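Local coordinates for protein double Glycine Motif Protease domain from AMS/PCAT Transporter (Lachnospiraceae bacterium C6A11, PDB 6MPZ) that probably cleaves leader peptides after a double-glycine motif, as a C39-family cysteine peptidase domain of a lantibiotic-exporting AMS/PCAT transporter, at residues I94-F99 / S133-C138; H101-K106 / I115-K120; Y39-P44 / Y71-K76. All blocks are in the same frame, centred on the assembly; numbering follows the deposited sequence.

All three contacts draw on one six-stranded antiparallel sheet of the C39 peptidase domain. Contact 3 comes first along the chain. It joins the loop between helices 27-38 and 45-52 to the turn leading into edge strand 74-79. Contact 1 pairs strand 93-97 with 134-135 and 137-142, and contact 2 is nested in the loop it closes. Contacts 1 and 2 touch, with centres about 10 Å apart, because strands 93-97 and 101-109 are neighbours. Contact 3 is centred about 21 Å from contact 1 and 17 Å from contact 2, across the chain's centre. Contact 2 carries the His and Asp of a probable catalytic triad, so contact 3 lies well away from the likely active site.

Contact 1. Residues I94-F99 / S133-C138; sequences IIHWNF and SFTGIC
Strand 94-97 runs antiparallel to the chain at 133-138. Ile95 pairs with Cys138 and Trp97 with Phe134, both non-hydrogen-bonded; the register shift of two between them is a beta bulge. The chain turns a corner at Gly136. His96 N gives a nearly straight bond to Ile137 O, 3.1 Å long. Past the bulge, Asn98 N meets a lone pair of Ser133 O at 2.9 Å. The bond from Thr135 N to His96 O is weak.

Ile95, Trp97, Phe134 and Cys138 share one face of the sheet. The Trp97 CG is anti to its backbone N (chi1 -166°), which lays the indole along Ser133. Ser133 CB sits over one face of its six-membered ring, 3.5 Å from the centroid. Beside it, Ile95 CB and CG2 touch the CD1-CE1 side of the Phe134 ring, and the two side chains cross at about a right angle. Leu85 of helix 82-88 packs on Phe134 and Cys138.

His96 and Thr135 point toward the facing segment. Thr135 OG1 lies at the edge of the imidazole, near its plane, 3.1 Å from His96 CD2. Thr135 CG2 turns to Phe99 and stands over the centre of that ring, 3.7 Å from its centroid. His96 ND1 has a weak bond to His101 O, and the bound peptide packs its backbone on His96.

Two good backbone bonds and one weak one hold the segments together across the bulge. Ser133 CB and Thr135 CG2 cover one face of the Trp97 and Phe99 rings, respectively. The weak bond to His101 O would be consistent with His96 ND1 carrying a proton, which leaves the charge of the ring open. Trp97 touches the probable catalytic group, placing the bulge beside the probable active site.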
loop_
_atom_site.group_PDB
_atom_site.type_symbol
_atom_site.label_atom_id
_atom_site.label_comp_id
_atom_site.label_asym_id
_atom_site.label_seq_id
_atom_site.Cartn_x
_atom_site.Cartn_y
_atom_site.Cartn_z
ATOM N N ILE A 94 0.650 -1.063 1.840
ATOM C CA ILE A 94 0.684 0.171 1.059
ATOM C C ILE A 94 1.239 1.256 1.962
ATOM O O ILE A 94 0.832 1.353 3.129
ATOM C CB ILE A 94 -0.741 0.563 0.518
ATOM C CG1 ILE A 94 -1.259 -0.498 -0.488
ATOM C CG2 ILE A 94 -0.676 1.909 -0.177
ATOM C CD1 ILE A 94 -2.691 -0.341 -0.969
ATOM N N ILE A 95 2.153 2.078 1.420
ATOM C CA ILE A 95 2.765 3.116 2.186
ATOM C C ILE A 95 2.676 4.443 1.434
ATOM O O ILE A 95 2.748 4.474 0.194
ATOM C CB ILE A 95 4.232 2.811 2.603
ATOM C CG1 ILE A 95 5.178 2.679 1.395
ATOM C CG2 ILE A 95 4.277 1.578 3.451
ATOM C CD1 ILE A 95 6.673 2.626 1.713
ATOM N N HIS A 96 2.502 5.513 2.223
ATOM C CA HIS A 96 2.450 6.911 1.766
ATOM C C HIS A 96 3.904 7.357 1.483
ATOM O O HIS A 96 4.808 6.977 2.204
ATOM C CB HIS A 96 1.753 7.719 2.890
ATOM C CG HIS A 96 1.341 9.116 2.517
ATOM N ND1 HIS A 96 0.778 9.446 1.303
ATOM C CD2 HIS A 96 1.350 10.258 3.243
ATOM C CE1 HIS A 96 0.506 10.733 1.283
ATOM N NE2 HIS A 96 0.836 11.246 2.450
ATOM N N TRP A 97 4.122 8.127 0.424
ATOM C CA TRP A 97 5.464 8.330 -0.164
ATOM C C TRP A 97 5.606 9.764 -0.655
ATOM O O TRP A 97 4.826 10.197 -1.511
ATOM C CB TRP A 97 5.630 7.360 -1.352
ATOM C CG TRP A 97 7.024 7.140 -1.930
ATOM C CD1 TRP A 97 7.536 7.669 -3.081
ATOM C CD2 TRP A 97 8.041 6.279 -1.407
ATOM N NE1 TRP A 97 8.809 7.181 -3.309
ATOM C CE2 TRP A 97 9.148 6.343 -2.292
ATOM C CE3 TRP A 97 8.129 5.462 -0.264
ATOM C CZ2 TRP A 97 10.335 5.640 -2.060
ATOM C CZ3 TRP A 97 9.311 4.749 -0.042
ATOM C CH2 TRP A 97 10.398 4.857 -0.921
ATOM N N ASN A 98 6.614 10.467 -0.130
ATOM C CA ASN A 98 6.878 11.894 -0.418
ATOM C C ASN A 98 5.678 12.830 -0.204
ATOM O O ASN A 98 5.577 13.834 -0.876
ATOM C CB ASN A 98 7.434 12.037 -1.841
ATOM C CG ASN A 98 8.721 11.278 -2.025
ATOM O OD1 ASN A 98 9.506 11.164 -1.085
ATOM N ND2 ASN A 98 8.936 10.727 -3.212
ATOM N N PHE A 99 4.760 12.452 0.689
ATOM C CA PHE A 99 3.534 13.224 1.018
ATOM C C PHE A 99 2.513 13.369 -0.130
ATOM O O PHE A 99 1.531 14.048 0.014
ATOM C CB PHE A 99 3.898 14.599 1.646
ATOM C CG PHE A 99 4.763 14.488 2.873
ATOM C CD1 PHE A 99 4.187 14.200 4.114
ATOM C CD2 PHE A 99 6.155 14.592 2.792
ATOM C CE1 PHE A 99 4.976 14.043 5.257
ATOM C CE2 PHE A 99 6.942 14.439 3.929
ATOM C CZ PHE A 99 6.348 14.159 5.166
ATOM N N SER A 133 11.739 9.125 2.292
ATOM C CA SER A 133 10.573 9.100 1.399
ATOM C C SER A 133 9.295 8.515 2.058
ATOM O O SER A 133 8.174 9.024 1.844
ATOM C CB SER A 133 10.876 8.305 0.126
ATOM O OG SER A 133 11.811 8.991 -0.656
ATOM N N PHE A 134 9.454 7.486 2.878
ATOM C CA PHE A 134 8.315 6.982 3.657
ATOM C C PHE A 134 7.860 8.051 4.692
ATOM O O PHE A 134 8.636 8.480 5.523
ATOM C CB PHE A 134 8.724 5.707 4.330
ATOM C CG PHE A 134 7.727 5.152 5.301
ATOM C CD1 PHE A 134 6.452 4.853 4.895
ATOM C CD2 PHE A 134 8.086 4.915 6.617
ATOM C CE1 PHE A 134 5.533 4.321 5.794
ATOM C CE2 PHE A 134 7.168 4.371 7.520
ATOM C CZ PHE A 134 5.883 4.086 7.104
ATOM N N THR A 135 6.599 8.463 4.624
ATOM C CA THR A 135 6.077 9.536 5.498
ATOM C C THR A 135 5.608 9.062 6.847
ATOM O O THR A 135 5.283 9.876 7.709
ATOM C CB THR A 135 4.821 10.219 4.892
ATOM O OG1 THR A 135 3.697 9.317 4.951
ATOM C CG2 THR A 135 5.067 10.652 3.505
ATOM N N GLY A 136 5.455 7.756 7.000
ATOM C CA GLY A 136 5.034 7.189 8.248
ATOM C C GLY A 136 3.734 6.446 8.199
ATOM O O GLY A 136 3.494 5.624 9.110
ATOM N N ILE A 137 2.894 6.692 7.178
ATOM C CA ILE A 137 1.557 6.054 7.104
ATOM C C ILE A 137 1.619 4.734 6.277
ATOM O O ILE A 137 2.087 4.729 5.153
ATOM C CB ILE A 137 0.484 6.987 6.474
ATOM C CG1 ILE A 137 0.435 8.372 7.169
ATOM C CG2 ILE A 137 -0.883 6.330 6.542
ATOM C CD1 ILE A 137 0.130 8.369 8.666
ATOM N N CYS A 138 1.051 3.657 6.837
ATOM C CA CYS A 138 1.199 2.331 6.344
ATOM C C CYS A 138 -0.133 1.643 6.451
ATOM O O CYS A 138 -0.709 1.612 7.526
ATOM C CB CYS A 138 2.211 1.549 7.195
ATOM S SG CYS A 138 2.386 -0.205 6.748
#

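Contact 2. Residues H101-K106 / I115-K120; sequences HFVVLK and INDPAK
His101 NE2 donates to Asp117 OD1 over 2.7 Å, in a nearly straight bond. The acceptor lies in the imidazole plane but is met from above the carboxylate plane, and the two planes are 48° apart. Both side chains have CG anti to the backbone N, which brings them together across the strands. Ala119 N also donates to Asp117 OD1, at 2.8 Å, closing an Asx turn. Two donors therefore grip this oxygen and would tend to keep the carboxylate charged.

Next to the pair, Val103 CG1 lies 3.8 Å from Asp117 CG, and Val103 CB meets Ile115 CG2. Val104 and Asn116 exchange two backbone bonds as a hydrogen-bonded pair. Lys106 NZ, on a chain bent at chi3, donates to Asn116 OD1 at 3.2 Å from above the carbonyl plane. A water bridges Lys106 NZ to Ile115 O, while Asn116 ND2 bonds to Val16 O.

His101 also touches Cys27 of helix 27-38, and its ND1 bonds to the bound peptide's backbone. The strands form a beta hairpin that carries the His and Asp of a probable Cys-His-Asp triad, as expected for a C39 peptidase of clan CA; papain, of this clan, has Asn third.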
loop_
_atom_site.group_PDB
_atom_site.type_symbol
_atom_site.label_atom_id
_atom_site.label_comp_id
_atom_site.label_asym_id
_atom_site.label_seq_id
_atom_site.Cartn_x
_atom_site.Cartn_y
_atom_site.Cartn_z
ATOM N N HIS A 101 1.950 10.392 -2.783
ATOM C CA HIS A 101 2.055 9.202 -3.641
ATOM C C HIS A 101 1.851 7.969 -2.747
ATOM O O HIS A 101 2.038 8.014 -1.503
ATOM C CB HIS A 101 3.424 9.222 -4.375
ATOM C CG HIS A 101 3.587 8.206 -5.477
ATOM N ND1 HIS A 101 2.739 8.120 -6.558
ATOM C CD2 HIS A 101 4.548 7.278 -5.691
ATOM C CE1 HIS A 101 3.155 7.180 -7.385
ATOM N NE2 HIS A 101 4.238 6.631 -6.867
ATOM N N PHE A 102 1.376 6.908 -3.378
ATOM C CA PHE A 102 1.263 5.620 -2.739
ATOM C C PHE A 102 2.061 4.634 -3.564
ATOM O O PHE A 102 1.993 4.639 -4.804
ATOM C CB PHE A 102 -0.179 5.152 -2.643
ATOM C CG PHE A 102 -1.002 5.918 -1.673
ATOM C CD1 PHE A 102 -0.742 5.842 -0.312
ATOM C CD2 PHE A 102 -2.064 6.717 -2.111
ATOM C CE1 PHE A 102 -1.503 6.553 0.583
ATOM C CE2 PHE A 102 -2.811 7.443 -1.207
ATOM C CZ PHE A 102 -2.534 7.355 0.132
ATOM N N VAL A 103 2.829 3.797 -2.859
ATOM C CA VAL A 103 3.540 2.694 -3.451
ATOM C C VAL A 103 3.254 1.424 -2.648
ATOM O O VAL A 103 2.752 1.493 -1.516
ATOM C CB VAL A 103 5.025 2.981 -3.543
ATOM C CG1 VAL A 103 5.274 4.264 -4.337
ATOM C CG2 VAL A 103 5.678 3.044 -2.146
ATOM N N VAL A 104 3.569 0.264 -3.245
ATOM C CA VAL A 104 3.419 -1.031 -2.557
ATOM C C VAL A 104 4.756 -1.519 -2.022
ATOM O O VAL A 104 5.681 -1.694 -2.810
ATOM C CB VAL A 104 2.864 -2.118 -3.472
ATOM C CG1 VAL A 104 2.743 -3.446 -2.689
ATOM C CG2 VAL A 104 1.514 -1.691 -3.985
ATOM N N LEU A 105 4.833 -1.738 -0.703
ATOM C CA LEU A 105 6.057 -2.247 -0.061
ATOM C C LEU A 105 6.000 -3.777 0.024
ATOM O O LEU A 105 5.051 -4.359 0.659
ATOM C CB LEU A 105 6.266 -1.639 1.327
ATOM C CG LEU A 105 7.503 -2.035 2.176
ATOM C CD1 LEU A 105 8.799 -1.827 1.414
ATOM C CD2 LEU A 105 7.591 -1.249 3.467
ATOM N N LYS A 106 6.986 -4.410 -0.627
ATOM C CA LYS A 106 7.088 -5.853 -0.691
ATOM C C LYS A 106 7.950 -6.436 0.419
ATOM O O LYS A 106 7.732 -7.587 0.800
ATOM C CB LYS A 106 7.648 -6.294 -2.029
ATOM C CG LYS A 106 6.761 -5.915 -3.213
ATOM C CD LYS A 106 7.357 -6.402 -4.512
ATOM C CE LYS A 106 8.529 -5.524 -4.881
ATOM N NZ LYS A 106 9.150 -5.924 -6.135
ATOM N N ILE A 115 9.955 -2.283 -3.581
ATOM C CA ILE A 115 8.724 -1.552 -3.807
ATOM C C ILE A 115 8.223 -1.783 -5.245
ATOM O O ILE A 115 9.021 -1.966 -6.169
ATOM C CB ILE A 115 9.019 -0.070 -3.493
ATOM C CG1 ILE A 115 9.050 0.121 -1.966
ATOM C CG2 ILE A 115 8.060 0.883 -4.157
ATOM C CD1 ILE A 115 9.672 1.396 -1.519
ATOM N N ASN A 116 6.905 -1.856 -5.400
ATOM C CA ASN A 116 6.240 -1.686 -6.715
ATOM C C ASN A 116 5.654 -0.296 -6.688
ATOM O O ASN A 116 4.679 -0.042 -5.997
ATOM C CB ASN A 116 5.140 -2.755 -6.919
ATOM C CG ASN A 116 5.706 -4.128 -7.318
ATOM O OD1 ASN A 116 6.908 -4.248 -7.631
ATOM N ND2 ASN A 116 4.853 -5.182 -7.266
ATOM N N ASP A 117 6.340 0.619 -7.367
ATOM C CA ASP A 117 5.930 1.989 -7.502
ATOM C C ASP A 117 5.022 2.092 -8.759
ATOM O O ASP A 117 5.468 1.786 -9.862
ATOM C CB ASP A 117 7.164 2.880 -7.671
ATOM C CG ASP A 117 6.814 4.358 -7.781
ATOM O OD1 ASP A 117 5.687 4.759 -8.210
ATOM O OD2 ASP A 117 7.686 5.154 -7.424
ATOM N N PRO A 118 3.755 2.540 -8.603
ATOM C CA PRO A 118 2.849 2.612 -9.777
ATOM C C PRO A 118 3.321 3.555 -10.895
ATOM O O PRO A 118 2.897 3.397 -12.037
ATOM C CB PRO A 118 1.523 3.079 -9.182
ATOM C CG PRO A 118 1.609 2.834 -7.736
ATOM C CD PRO A 118 3.061 2.868 -7.349
ATOM N N ALA A 119 4.185 4.513 -10.562
ATOM C CA ALA A 119 4.807 5.412 -11.554
ATOM C C ALA A 119 6.056 4.855 -12.197
ATOM O O ALA A 119 6.461 5.355 -13.230
ATOM C CB ALA A 119 5.137 6.760 -10.918
ATOM N N LYS A 120 6.715 3.875 -11.571
ATOM C CA LYS A 120 8.017 3.394 -12.067
ATOM C C LYS A 120 8.140 1.901 -12.286
ATOM O O LYS A 120 9.028 1.512 -12.997
ATOM C CB LYS A 120 9.146 3.906 -11.152
ATOM C CG LYS A 120 9.287 5.425 -11.205
ATOM C CD LYS A 120 10.624 5.935 -10.680
ATOM C CE LYS A 120 10.775 5.793 -9.170
ATOM N NZ LYS A 120 12.209 5.626 -8.798
HETATM O O HOH W 1 11.506 -4.079 -6.072
#

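Contact 3. Residues Y39-P44 / Y71-K76; sequences YKKWVP and YGLEAK
Leu73 lays its CD2 methyl over one face of the Tyr39 ring, off centre toward the rim. The methyl is 4.1 Å from the ring centroid and 21° off its normal, a CH-pi contact. The same CD2 also meets Lys41 CE at 3.7 Å, so one methyl fills the angle between the ring and the lysine chain. Lys41 runs past Leu73 in the opposite direction, extended until it bends at chi4 (-66°). The bend brings NZ to Tyr71 O, with a weak bond of 3.3 Å.

A second methyl-on-ring CH-pi contact sits at the other end. Val43 CG2 lies over one face of the Tyr71 ring, 4.0 Å from the centroid. Val43 CG1 reaches toward the phenol end, 3.8 Å from Tyr71 CZ. The two side chains cross at about a right angle. Tyr71 OH bonds to Asp51 OD2, which ties the ring to helix 45-52. Leu36 of helix 27-38 packs against Lys41, Tyr71 and Leu73.

Both segments follow helix ends. Lys40 and Gly72, each with positive phi, are the C-prime residues of Schellman motifs closing helices 27-38 and 61-70. The residues just past the two helix ends thus meet, and Lys41 spans from one to the carbonyl of Tyr71, just past the other. The contact joins the helical part of the peptidase domain to the start of edge strand 74-79.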
loop_
_atom_site.group_PDB
_atom_site.type_symbol
_atom_site.label_atom_id
_atom_site.label_comp_id
_atom_site.label_asym_id
_atom_site.label_seq_id
_atom_site.Cartn_x
_atom_site.Cartn_y
_atom_site.Cartn_z
ATOM N N TYR A 39 -3.391 -11.576 -3.256
ATOM C CA TYR A 39 -4.365 -12.501 -2.609
ATOM C C TYR A 39 -5.283 -13.182 -3.629
ATOM O O TYR A 39 -6.193 -13.919 -3.239
ATOM C CB TYR A 39 -5.197 -11.757 -1.559
ATOM C CG TYR A 39 -4.384 -11.329 -0.361
ATOM C CD1 TYR A 39 -4.026 -12.254 0.614
ATOM C CD2 TYR A 39 -3.951 -9.994 -0.206
ATOM C CE1 TYR A 39 -3.270 -11.873 1.730
ATOM C CE2 TYR A 39 -3.192 -9.607 0.885
ATOM C CZ TYR A 39 -2.851 -10.547 1.859
ATOM O OH TYR A 39 -2.092 -10.203 2.952
ATOM N N LYS A 40 -5.014 -12.956 -4.924
ATOM C CA LYS A 40 -5.806 -13.486 -6.031
ATOM C C LYS A 40 -7.285 -13.069 -5.959
ATOM O O LYS A 40 -8.159 -13.849 -6.296
ATOM C CB LYS A 40 -5.625 -15.013 -6.161
ATOM C CG LYS A 40 -4.220 -15.396 -6.664
ATOM C CD LYS A 40 -3.649 -16.698 -6.180
ATOM C CE LYS A 40 -4.261 -17.916 -6.818
ATOM N NZ LYS A 40 -3.247 -19.008 -6.793
ATOM N N LYS A 41 -7.543 -11.840 -5.509
ATOM C CA LYS A 41 -8.893 -11.240 -5.566
ATOM C C LYS A 41 -8.974 -10.444 -6.822
ATOM O O LYS A 41 -8.366 -9.391 -6.944
ATOM C CB LYS A 41 -9.207 -10.406 -4.332
ATOM C CG LYS A 41 -9.435 -11.298 -3.115
ATOM C CD LYS A 41 -9.332 -10.488 -1.831
ATOM C CE LYS A 41 -9.436 -11.371 -0.596
ATOM N NZ LYS A 41 -10.802 -11.971 -0.525
ATOM N N TRP A 42 -9.692 -11.004 -7.793
ATOM C CA TRP A 42 -9.711 -10.486 -9.150
ATOM C C TRP A 42 -10.824 -9.458 -9.204
ATOM O O TRP A 42 -11.981 -9.792 -8.974
ATOM C CB TRP A 42 -9.910 -11.635 -10.151
ATOM C CG TRP A 42 -8.833 -12.756 -10.023
ATOM C CD1 TRP A 42 -9.051 -14.115 -9.887
ATOM C CD2 TRP A 42 -7.402 -12.586 -10.001
ATOM N NE1 TRP A 42 -7.849 -14.788 -9.799
ATOM C CE2 TRP A 42 -6.824 -13.880 -9.859
ATOM C CE3 TRP A 42 -6.548 -11.465 -10.099
ATOM C CZ2 TRP A 42 -5.443 -14.078 -9.807
ATOM C CZ3 TRP A 42 -5.161 -11.670 -10.050
ATOM C CH2 TRP A 42 -4.631 -12.964 -9.904
ATOM N N VAL A 43 -10.442 -8.202 -9.413
ATOM C CA VAL A 43 -11.353 -7.074 -9.432
ATOM C C VAL A 43 -10.821 -6.234 -10.571
ATOM O O VAL A 43 -9.661 -5.874 -10.546
ATOM C CB VAL A 43 -11.306 -6.209 -8.117
ATOM C CG1 VAL A 43 -12.155 -4.946 -8.263
ATOM C CG2 VAL A 43 -11.795 -6.992 -6.911
ATOM N N PRO A 44 -11.667 -5.903 -11.559
ATOM C CA PRO A 44 -11.209 -5.053 -12.675
ATOM C C PRO A 44 -10.554 -3.743 -12.181
ATOM O O PRO A 44 -11.040 -3.123 -11.243
ATOM C CB PRO A 44 -12.509 -4.797 -13.478
ATOM C CG PRO A 44 -13.649 -5.567 -12.822
ATOM C CD PRO A 44 -13.089 -6.315 -11.646
ATOM N N TYR A 71 -13.816 -5.740 -0.410
ATOM C CA TYR A 71 -13.283 -6.895 -1.161
ATOM C C TYR A 71 -12.836 -8.070 -0.281
ATOM O O TYR A 71 -12.181 -8.983 -0.774
ATOM C CB TYR A 71 -12.099 -6.471 -2.034
ATOM C CG TYR A 71 -12.368 -5.365 -3.026
ATOM C CD1 TYR A 71 -13.527 -5.347 -3.817
ATOM C CD2 TYR A 71 -11.411 -4.353 -3.222
ATOM C CE1 TYR A 71 -13.745 -4.343 -4.743
ATOM C CE2 TYR A 71 -11.616 -3.335 -4.143
ATOM C CZ TYR A 71 -12.775 -3.333 -4.906
ATOM O OH TYR A 71 -12.928 -2.307 -5.823
ATOM N N GLY A 72 -13.149 -8.047 1.016
ATOM C CA GLY A 72 -12.912 -9.208 1.893
ATOM C C GLY A 72 -11.603 -9.228 2.674
ATOM O O GLY A 72 -11.341 -10.172 3.405
ATOM N N LEU A 73 -10.787 -8.184 2.542
ATOM C CA LEU A 73 -9.572 -8.064 3.327
ATOM C C LEU A 73 -9.824 -7.296 4.613
ATOM O O LEU A 73 -10.541 -6.302 4.630
ATOM C CB LEU A 73 -8.487 -7.342 2.508
ATOM C CG LEU A 73 -7.997 -8.021 1.232
ATOM C CD1 LEU A 73 -7.038 -7.093 0.513
ATOM C CD2 LEU A 73 -7.314 -9.322 1.576
ATOM N N GLU A 74 -9.217 -7.752 5.695
ATOM C CA GLU A 74 -9.138 -6.940 6.888
ATOM C C GLU A 74 -8.048 -5.897 6.605
ATOM O O GLU A 74 -6.996 -6.225 6.035
ATOM C CB GLU A 74 -8.782 -7.788 8.094
ATOM C CG GLU A 74 -9.043 -7.075 9.392
ATOM C CD GLU A 74 -8.045 -7.418 10.473
ATOM O OE1 GLU A 74 -7.844 -8.620 10.756
ATOM O OE2 GLU A 74 -7.466 -6.461 11.022
ATOM N N ALA A 75 -8.310 -4.649 6.968
ATOM C CA ALA A 75 -7.437 -3.536 6.666
ATOM C C ALA A 75 -7.342 -2.505 7.817
ATOM O O ALA A 75 -8.371 -1.959 8.257
ATOM C CB ALA A 75 -7.947 -2.855 5.400
ATOM N N LYS A 76 -6.105 -2.170 8.203
ATOM C CA LYS A 76 -5.835 -1.214 9.266
ATOM C C LYS A 76 -4.751 -0.221 8.860
ATOM O O LYS A 76 -3.831 -0.571 8.152
ATOM C CB LYS A 76 -5.410 -1.961 10.520
ATOM C CG LYS A 76 -6.582 -2.677 11.200
ATOM C CD LYS A 76 -6.235 -3.231 12.574
ATOM C CE LYS A 76 -5.446 -4.540 12.533
ATOM N NZ LYS A 76 -5.834 -5.540 13.590
#